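Local coordinates for short-chain dehydrogenase/reductase SDR (Burkholderia phymatum, PDB 5IG2), which binds NAD and, as a member of the short-chain dehydrogenase/reductase family, probably uses it to oxidise an alcohol or reduce a carbonyl group, at the interface of chains A and B. Sequence-based numbering; all coordinates share one arbitrary frame. Chains: chain A/B, Short-chain dehydrogenase/reductase SDR.

The interface of chains A and B. Residues chain A 179, 256-259; chain B 282-283.
B:Asn282 and B:Pro283 meet chain A in extended, polyproline-II-like backbone conformations, against the 256-258 loop, whose first residue, A:Arg256, has a positive phi. The amide of B:Asn282 reads the loop's main chain. Its OD1 accepts the backbone N of A:Phe258 at 2.7 Å, a fairly straight bond at the hydrogen, although the donor stands above the carbonyl plane, 36° out of it. The same oxygen bonds a water 2.7 Å from the backbone N of A:Tyr259, so OD1 meets two successive amides, one directly and one through water. On the other branch, ND2 makes a weak bond to the carbonyl O of A:Arg256 and shares a second water with the phenol OH of A:Tyr179.

B:Pro283 fits its ring into the corner formed by A:Tyr179 and A:Phe258. Its CD lies over one face of A:Tyr179, 3.7 Å from the ring centroid and displaced toward the rim, while its CG lies over a face of A:Phe258, 4.0 Å from that ring's centroid. Both aromatic side chains have CG anti to their backbone N (chi1 172° for the tyrosine); the rings reach the proline from a helix and from the loop. The A:Phe258 ring also turns its edge to its neighbour, CD2 over the centre of the A:Tyr259 ring, probably helping fix its orientation. A water in the plane of the A:Tyr179 ring links OH to the carbonyl O of B:Pro283, 2.8 Å from that water.

In the fold, the C-terminal tail of chain B docks between helix 162-185 and the loop leading from helix 242-255 into strand 259-260 of chain A; two-fold symmetry repeats the exchange with the chains swapped, which may help hold a dimer together.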
loop_
_atom_site.group_PDB
_atom_site.type_symbol
_atom_site.label_atom_id
_atom_site.label_comp_id
_atom_site.label_asym_id
_atom_site.label_seq_id
_atom_site.Cartn_x
_atom_site.Cartn_y
_atom_site.Cartn_z
ATOM N N TYR A 179 -13.526 7.713 1.949
ATOM C CA TYR A 179 -14.977 7.704 1.845
ATOM C C TYR A 179 -15.620 7.875 3.214
ATOM O O TYR A 179 -16.560 8.661 3.376
ATOM C CB TYR A 179 -15.427 6.400 1.179
ATOM C CG TYR A 179 -16.922 6.205 1.195
ATOM C CD1 TYR A 179 -17.718 6.750 0.200
ATOM C CD2 TYR A 179 -17.542 5.474 2.215
ATOM C CE1 TYR A 179 -19.108 6.571 0.216
ATOM C CE2 TYR A 179 -18.924 5.291 2.240
ATOM C CZ TYR A 179 -19.700 5.843 1.236
ATOM O OH TYR A 179 -21.065 5.665 1.250
ATOM N N ARG A 256 -22.504 8.999 -7.683
ATOM C CA ARG A 256 -21.666 8.996 -6.484
ATOM C C ARG A 256 -21.434 7.575 -5.983
ATOM O O ARG A 256 -21.364 7.314 -4.778
ATOM C CB ARG A 256 -22.259 9.892 -5.395
ATOM C CG ARG A 256 -22.210 11.364 -5.794
ATOM C CD ARG A 256 -22.592 12.285 -4.662
ATOM N NE ARG A 256 -22.524 13.702 -5.031
ATOM C CZ ARG A 256 -23.514 14.375 -5.622
ATOM N NH1 ARG A 256 -24.653 13.764 -5.942
ATOM N NH2 ARG A 256 -23.364 15.664 -5.901
ATOM N N ARG A 257 -21.300 6.647 -6.928
ATOM C CA ARG A 257 -21.016 5.263 -6.592
ATOM C C ARG A 257 -19.535 5.112 -6.262
ATOM O O ARG A 257 -18.674 5.628 -6.985
ATOM C CB ARG A 257 -21.403 4.344 -7.747
ATOM C CG ARG A 257 -20.920 2.922 -7.545
ATOM C CD ARG A 257 -21.559 1.933 -8.504
ATOM N NE ARG A 257 -21.312 2.263 -9.896
ATOM C CZ ARG A 257 -22.200 2.869 -10.672
ATOM N NH1 ARG A 257 -23.397 3.196 -10.185
ATOM N NH2 ARG A 257 -21.891 3.144 -11.931
ATOM N N PHE A 258 -19.233 4.402 -5.174
ATOM C CA PHE A 258 -17.842 4.334 -4.726
ATOM C C PHE A 258 -17.007 3.368 -5.566
ATOM O O PHE A 258 -15.983 3.755 -6.130
ATOM C CB PHE A 258 -17.761 3.942 -3.253
ATOM C CG PHE A 258 -16.349 3.842 -2.762
ATOM C CD1 PHE A 258 -15.627 4.992 -2.465
ATOM C CD2 PHE A 258 -15.723 2.615 -2.647
ATOM C CE1 PHE A 258 -14.315 4.913 -2.034
ATOM C CE2 PHE A 258 -14.412 2.534 -2.221
ATOM C CZ PHE A 258 -13.711 3.679 -1.914
ATOM N N TYR A 259 -17.417 2.106 -5.649
ATOM C CA TYR A 259 -16.646 1.104 -6.381
ATOM C C TYR A 259 -16.972 1.148 -7.872
ATOM O O TYR A 259 -18.115 0.888 -8.271
ATOM C CB TYR A 259 -16.935 -0.290 -5.835
ATOM C CG TYR A 259 -16.366 -0.548 -4.452
ATOM C CD1 TYR A 259 -14.990 -0.656 -4.257
ATOM C CD2 TYR A 259 -17.206 -0.709 -3.352
ATOM C CE1 TYR A 259 -14.462 -0.906 -3.001
ATOM C CE2 TYR A 259 -16.685 -0.960 -2.078
ATOM C CZ TYR A 259 -15.312 -1.060 -1.913
ATOM O OH TYR A 259 -14.778 -1.306 -0.658
ATOM N N ASN B 282 -21.422 0.852 -1.832
ATOM C CA ASN B 282 -20.635 1.853 -1.117
ATOM C C ASN B 282 -20.242 1.328 0.263
ATOM O O ASN B 282 -21.024 0.619 0.902
ATOM C CB ASN B 282 -21.420 3.154 -0.991
ATOM C CG ASN B 282 -21.555 3.874 -2.326
ATOM O OD1 ASN B 282 -21.026 3.424 -3.339
ATOM N ND2 ASN B 282 -22.264 4.990 -2.329
ATOM N N PRO B 283 -19.040 1.641 0.740
ATOM C CA PRO B 283 -18.525 1.003 1.961
ATOM C C PRO B 283 -19.480 1.100 3.141
ATOM O O PRO B 283 -20.033 2.160 3.437
ATOM C CB PRO B 283 -17.227 1.767 2.224
ATOM C CG PRO B 283 -16.762 2.163 0.850
ATOM C CD PRO B 283 -18.020 2.473 0.071
HETATM O O HOH W 1 -19.880 1.288 -4.744
HETATM O O HOH W 2 -21.895 4.175 3.096
HETATM O O HOH W 3 -22.676 7.204 -0.013
#